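Local coordinates for hemerythrin-like domain-containing protein (Streptococcus mutans, PDB 2QKP), which is of unknown function, the crystallised piece being a C-terminal PAS domain that probably serves as a sensory or ligand-binding module of the longer protein, at residues 81-95 with 107-120. Residues are numbered along the deposited sequence; the frame is centred on the assembly and turned at random.
Sequences VFELLRNGQRDKVNM and YVTYAAVRDQAGDF
V93 pairs with Y110 and M95 with V108 through antiparallel backbone hydrogen bonds between strands 92-95 and 107-114, whose axes lie 4.7 Å apart, while helix 81-86 crosses the second strand at -37°. The strands form a beta hairpin, 92-99 being outermost in the sheet within this chain. A112 N extends the pairing to D91 O.

On the helix-facing side, with V93, M95, V108 and Y110, Y110 CB is met by V81 CG1 at 3.7 Å and by L85 CD1, the V81 and L85 side chains each crossing that of Y110 at about a right angle. M95 SD comes in at the edge of the Y110 ring, 3.6 Å from Y110 CE2, a Met-aromatic contact. On the other face, N94 ND2 makes a weak hydrogen bond to T109 OG1; the N94 amide slants across the hydroxyl end of Y107, CG nearest OH, and the Y107 ring meets F133 of the second subunit edge-to-face.

R114, extended from CG to NE, shares NH2 between L85 O (2.9 Å), met in the L85 carbonyl plane, and R86 O (2.8 Å), met from above the R86 carbonyl plane; NH1 turns back to G118 O, and a water links NE to L85 O and R90 O. G88 closes the helix in a Schellman motif, its N also bonding L85 O. R86 lays CG over the F120 ring, 3.9 Å from its centroid; the bend at chi3 (-76°) folds the guanidinium over the ring's CD2-CE2 side, its plane 45° from the ring, and NH2 binds K37 O.

The helix of this PAS domain is thus joined to its sheet by apolar packing round Y110, by R86 over F120 and by R114, whose positive charge probably complements the helix C-terminal carbonyls.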
loop_
_atom_site.group_PDB
_atom_site.type_symbol
_atom_site.label_atom_id
_atom_site.label_comp_id
_atom_site.label_asym_id
_atom_site.label_seq_id
_atom_site.Cartn_x
_atom_site.Cartn_y
_atom_site.Cartn_z
ATOM N N VAL A 81 21.026 4.899 4.276
ATOM C CA VAL A 81 19.945 4.181 3.579
ATOM C C VAL A 81 19.590 4.909 2.280
ATOM O O VAL A 81 19.484 4.288 1.215
ATOM C CB VAL A 81 18.672 4.011 4.446
ATOM C CG1 VAL A 81 17.534 3.455 3.589
ATOM C CG2 VAL A 81 18.948 3.117 5.674
ATOM N N PHE A 82 19.377 6.220 2.361
ATOM C CA PHE A 82 18.971 6.990 1.154
ATOM C C PHE A 82 20.036 6.904 0.074
ATOM O O PHE A 82 19.727 6.813 -1.106
ATOM C CB PHE A 82 18.719 8.464 1.492
ATOM C CG PHE A 82 17.332 8.740 2.029
ATOM C CD1 PHE A 82 16.715 7.850 2.902
ATOM C CD2 PHE A 82 16.665 9.906 1.681
ATOM C CE1 PHE A 82 15.415 8.103 3.421
ATOM C CE2 PHE A 82 15.379 10.173 2.198
ATOM C CZ PHE A 82 14.764 9.265 3.067
ATOM N N GLU A 83 21.305 6.913 0.482
ATOM C CA GLU A 83 22.381 6.812 -0.489
ATOM C C GLU A 83 22.395 5.469 -1.239
ATOM O O GLU A 83 22.580 5.434 -2.469
ATOM C CB GLU A 83 23.760 7.070 0.161
ATOM C CG GLU A 83 24.846 6.954 -0.904
ATOM C CD GLU A 83 26.235 7.343 -0.451
ATOM O OE1 GLU A 83 26.679 6.857 0.623
ATOM O OE2 GLU A 83 26.895 8.104 -1.214
ATOM N N LEU A 84 22.215 4.381 -0.507
ATOM C CA LEU A 84 22.184 3.032 -1.078
ATOM C C LEU A 84 21.069 2.932 -2.102
ATOM O O LEU A 84 21.251 2.379 -3.180
ATOM C CB LEU A 84 21.887 1.985 -0.002
ATOM C CG LEU A 84 23.040 1.514 0.895
ATOM C CD1 LEU A 84 22.489 0.860 2.166
ATOM C CD2 LEU A 84 23.914 0.546 0.096
ATOM N N LEU A 85 19.890 3.436 -1.736
ATOM C CA LEU A 85 18.725 3.363 -2.625
ATOM C C LEU A 85 18.905 4.217 -3.875
ATOM O O LEU A 85 18.622 3.764 -4.976
ATOM C CB LEU A 85 17.449 3.794 -1.849
ATOM C CG LEU A 85 17.060 2.875 -0.706
ATOM C CD1 LEU A 85 15.866 3.505 0.106
ATOM C CD2 LEU A 85 16.753 1.404 -1.128
ATOM N N ARG A 86 19.332 5.464 -3.684
ATOM C CA ARG A 86 19.484 6.378 -4.805
ATOM C C ARG A 86 20.543 5.864 -5.791
ATOM O O ARG A 86 20.347 5.896 -6.999
ATOM C CB ARG A 86 19.785 7.803 -4.343
ATOM C CG ARG A 86 19.900 8.718 -5.555
ATOM C CD ARG A 86 20.507 10.010 -5.169
ATOM N NE ARG A 86 19.563 10.862 -4.456
ATOM C CZ ARG A 86 18.743 11.756 -5.023
ATOM N NH1 ARG A 86 18.674 11.899 -6.343
ATOM N NH2 ARG A 86 17.963 12.510 -4.247
ATOM N N ASN A 87 21.646 5.321 -5.267
ATOM C CA ASN A 87 22.676 4.777 -6.159
ATOM C C ASN A 87 22.351 3.440 -6.831
ATOM O O ASN A 87 23.100 2.963 -7.702
ATOM C CB ASN A 87 24.021 4.753 -5.428
ATOM C CG ASN A 87 24.591 6.132 -5.282
ATOM O OD1 ASN A 87 24.514 6.957 -6.212
ATOM N ND2 ASN A 87 25.170 6.407 -4.126
ATOM N N GLY A 88 21.216 2.843 -6.457
ATOM C CA GLY A 88 20.767 1.635 -7.099
ATOM C C GLY A 88 21.550 0.413 -6.626
ATOM O O GLY A 88 21.591 -0.584 -7.315
ATOM N N GLN A 89 22.166 0.517 -5.455
ATOM C CA GLN A 89 22.828 -0.620 -4.828
ATOM C C GLN A 89 21.831 -1.642 -4.298
ATOM O O GLN A 89 22.058 -2.848 -4.388
ATOM C CB GLN A 89 23.772 -0.144 -3.721
ATOM C CG GLN A 89 24.965 0.631 -4.302
ATOM C CD GLN A 89 25.801 1.347 -3.244
ATOM O OE1 GLN A 89 25.385 2.366 -2.668
ATOM N NE2 GLN A 89 27.010 0.845 -3.019
ATOM N N ARG A 90 20.713 -1.151 -3.762
ATOM C CA ARG A 90 19.610 -2.028 -3.392
ATOM C C ARG A 90 18.307 -1.314 -3.761
ATOM O O ARG A 90 18.298 -0.101 -3.909
ATOM C CB ARG A 90 19.660 -2.326 -1.898
ATOM C CG ARG A 90 20.828 -3.262 -1.477
ATOM C CD ARG A 90 21.083 -3.233 0.017
ATOM N NE ARG A 90 22.071 -4.237 0.417
ATOM C CZ ARG A 90 23.387 -4.024 0.544
ATOM N NH1 ARG A 90 23.914 -2.827 0.316
ATOM N NH2 ARG A 90 24.185 -5.027 0.908
ATOM N N ASP A 91 17.240 -2.088 -3.952
ATOM C CA ASP A 91 15.928 -1.501 -4.217
ATOM C C ASP A 91 15.156 -1.293 -2.924
ATOM O O ASP A 91 14.240 -0.457 -2.871
ATOM C CB ASP A 91 15.132 -2.307 -5.256
ATOM C CG ASP A 91 14.812 -3.712 -4.814
ATOM O OD1 ASP A 91 15.491 -4.290 -3.930
ATOM O OD2 ASP A 91 13.866 -4.266 -5.403
ATOM N N LYS A 92 15.535 -2.063 -1.897
ATOM C CA LYS A 92 14.916 -2.036 -0.575
ATOM C C LYS A 92 15.940 -2.233 0.540
ATOM O O LYS A 92 16.952 -2.939 0.355
ATOM C CB LYS A 92 13.871 -3.154 -0.443
ATOM C CG LYS A 92 12.663 -3.025 -1.371
ATOM C CD LYS A 92 11.718 -4.203 -1.213
ATOM C CE LYS A 92 12.238 -5.446 -1.925
ATOM N NZ LYS A 92 11.224 -6.535 -2.065
ATOM N N VAL A 93 15.658 -1.628 1.692
ATOM C CA VAL A 93 16.379 -1.895 2.930
ATOM C C VAL A 93 15.299 -2.166 3.963
ATOM O O VAL A 93 14.367 -1.364 4.101
ATOM C CB VAL A 93 17.223 -0.696 3.343
ATOM C CG1 VAL A 93 17.849 -0.881 4.724
ATOM C CG2 VAL A 93 18.318 -0.475 2.305
ATOM N N ASN A 94 15.445 -3.266 4.709
ATOM C CA ASN A 94 14.448 -3.661 5.712
ATOM C C ASN A 94 15.063 -3.709 7.116
ATOM O O ASN A 94 16.261 -4.024 7.277
ATOM C CB ASN A 94 13.885 -5.036 5.386
ATOM C CG ASN A 94 13.372 -5.144 3.960
ATOM O OD1 ASN A 94 13.931 -5.871 3.127
ATOM N ND2 ASN A 94 12.292 -4.446 3.675
ATOM N N MET A 95 14.259 -3.331 8.103
ATOM C CA MET A 95 14.580 -3.553 9.502
ATOM C C MET A 95 13.343 -4.034 10.274
ATOM O O MET A 95 12.203 -3.818 9.862
ATOM C CB MET A 95 15.247 -2.311 10.147
ATOM C CG MET A 95 14.875 -0.939 9.640
ATOM S SD MET A 95 15.494 -0.392 8.026
ATOM C CE MET A 95 17.003 0.492 8.458
ATOM N N TYR A 107 7.851 -4.264 11.090
ATOM C CA TYR A 107 8.720 -4.533 9.948
ATOM C C TYR A 107 8.741 -3.278 9.078
ATOM O O TYR A 107 7.677 -2.792 8.665
ATOM C CB TYR A 107 8.119 -5.685 9.131
ATOM C CG TYR A 107 8.995 -6.159 7.990
ATOM C CD1 TYR A 107 10.018 -7.076 8.215
ATOM C CD2 TYR A 107 8.777 -5.731 6.678
ATOM C CE1 TYR A 107 10.820 -7.537 7.173
ATOM C CE2 TYR A 107 9.596 -6.177 5.623
ATOM C CZ TYR A 107 10.598 -7.096 5.881
ATOM O OH TYR A 107 11.389 -7.585 4.849
ATOM N N VAL A 108 9.945 -2.757 8.820
ATOM C CA VAL A 108 10.125 -1.453 8.186
ATOM C C VAL A 108 10.777 -1.677 6.845
ATOM O O VAL A 108 11.735 -2.440 6.732
ATOM C CB VAL A 108 11.050 -0.530 9.042
ATOM C CG1 VAL A 108 11.194 0.829 8.403
ATOM C CG2 VAL A 108 10.513 -0.368 10.448
ATOM N N THR A 109 10.256 -1.018 5.821
ATOM C CA THR A 109 10.942 -1.058 4.530
ATOM C C THR A 109 11.171 0.345 4.008
ATOM O O THR A 109 10.262 1.172 4.023
ATOM C CB THR A 109 10.099 -1.793 3.475
ATOM O OG1 THR A 109 9.810 -3.112 3.924
ATOM C CG2 THR A 109 10.822 -1.831 2.126
ATOM N N TYR A 110 12.394 0.600 3.542
ATOM C CA TYR A 110 12.710 1.791 2.760
ATOM C C TYR A 110 12.952 1.333 1.351
ATOM O O TYR A 110 13.822 0.463 1.119
ATOM C CB TYR A 110 14.013 2.418 3.249
ATOM C CG TYR A 110 13.938 3.016 4.615
ATOM C CD1 TYR A 110 13.623 4.369 4.767
ATOM C CD2 TYR A 110 14.214 2.258 5.745
ATOM C CE1 TYR A 110 13.559 4.967 6.035
ATOM C CE2 TYR A 110 14.151 2.853 7.049
ATOM C CZ TYR A 110 13.820 4.207 7.161
ATOM O OH TYR A 110 13.763 4.875 8.389
ATOM N N ALA A 111 12.204 1.894 0.397
ATOM C CA ALA A 111 12.277 1.456 -0.975
ATOM C C ALA A 111 12.594 2.583 -1.927
ATOM O O ALA A 111 12.095 3.681 -1.748
ATOM C CB ALA A 111 10.936 0.787 -1.370
ATOM N N ALA A 112 13.399 2.310 -2.959
ATOM C CA ALA A 112 13.662 3.301 -4.006
ATOM C C ALA A 112 12.432 3.363 -4.882
ATOM O O ALA A 112 11.898 2.306 -5.284
ATOM C CB ALA A 112 14.874 2.871 -4.880
ATOM N N VAL A 113 11.943 4.574 -5.123
ATOM C CA VAL A 113 10.827 4.738 -6.077
ATOM C C VAL A 113 11.456 5.129 -7.417
ATOM O O VAL A 113 12.132 6.162 -7.510
ATOM C CB VAL A 113 9.829 5.822 -5.606
ATOM C CG1 VAL A 113 8.686 5.973 -6.590
ATOM C CG2 VAL A 113 9.285 5.479 -4.241
ATOM N N ARG A 114 11.274 4.285 -8.426
ATOM C CA ARG A 114 11.844 4.524 -9.770
ATOM C C ARG A 114 10.759 4.440 -10.815
ATOM O O ARG A 114 9.844 3.637 -10.695
ATOM C CB ARG A 114 12.945 3.488 -10.069
ATOM C CG ARG A 114 14.147 3.691 -9.113
ATOM C CD ARG A 114 15.330 2.733 -9.434
ATOM N NE ARG A 114 16.435 3.032 -8.531
ATOM C CZ ARG A 114 17.276 4.054 -8.686
ATOM N NH1 ARG A 114 17.167 4.896 -9.724
ATOM N NH2 ARG A 114 18.240 4.241 -7.796
ATOM N N ASP A 115 10.878 5.245 -11.868
ATOM C CA ASP A 115 9.936 5.136 -12.995
ATOM C C ASP A 115 10.314 3.975 -13.950
ATOM O O ASP A 115 11.270 3.254 -13.682
ATOM C CB ASP A 115 9.805 6.500 -13.689
ATOM C CG ASP A 115 11.124 7.007 -14.257
ATOM O OD1 ASP A 115 12.070 6.206 -14.386
ATOM O OD2 ASP A 115 11.204 8.210 -14.600
ATOM N N GLN A 116 9.571 3.766 -15.039
ATOM C CA GLN A 116 9.882 2.623 -15.915
ATOM C C GLN A 116 11.221 2.758 -16.653
ATOM O O GLN A 116 11.762 1.769 -17.143
ATOM C CB GLN A 116 8.734 2.282 -16.882
ATOM C CG GLN A 116 7.475 1.749 -16.197
ATOM C CD GLN A 116 7.691 0.470 -15.379
ATOM O OE1 GLN A 116 8.589 0.382 -14.523
ATOM N NE2 GLN A 116 6.847 -0.521 -15.622
ATOM N N ALA A 117 11.751 3.976 -16.714
ATOM C CA ALA A 117 13.098 4.219 -17.289
ATOM C C ALA A 117 14.212 3.826 -16.317
ATOM O O ALA A 117 15.355 3.668 -16.731
ATOM C CB ALA A 117 13.252 5.679 -17.662
ATOM N N GLY A 118 13.887 3.716 -15.030
ATOM C CA GLY A 118 14.877 3.400 -13.997
ATOM C C GLY A 118 15.393 4.628 -13.286
ATOM O O GLY A 118 16.319 4.541 -12.487
ATOM N N ASP A 119 14.773 5.784 -13.545
ATOM C CA ASP A 119 15.183 7.018 -12.911
ATOM C C ASP A 119 14.624 7.221 -11.490
ATOM O O ASP A 119 13.505 6.802 -11.183
ATOM C CB ASP A 119 14.853 8.213 -13.825
ATOM C CG ASP A 119 15.633 8.177 -15.151
ATOM O OD1 ASP A 119 16.668 7.451 -15.239
ATOM O OD2 ASP A 119 15.202 8.869 -16.113
ATOM N N PHE A 120 15.400 7.881 -10.640
ATOM C CA PHE A 120 15.103 7.973 -9.198
ATOM C C PHE A 120 14.059 9.054 -8.918
ATOM O O PHE A 120 14.230 10.199 -9.317
ATOM C CB PHE A 120 16.404 8.291 -8.421
ATOM C CG PHE A 120 16.234 8.301 -6.939
ATOM C CD1 PHE A 120 16.117 7.117 -6.231
ATOM C CD2 PHE A 120 16.172 9.507 -6.235
ATOM C CE1 PHE A 120 15.964 7.147 -4.846
ATOM C CE2 PHE A 120 16.032 9.524 -4.844
ATOM C CZ PHE A 120 15.916 8.353 -4.165
HETATM O O HOH W 1 17.359 1.331 -6.375
HETATM O O HOH W 2 12.185 -0.240 -5.474
#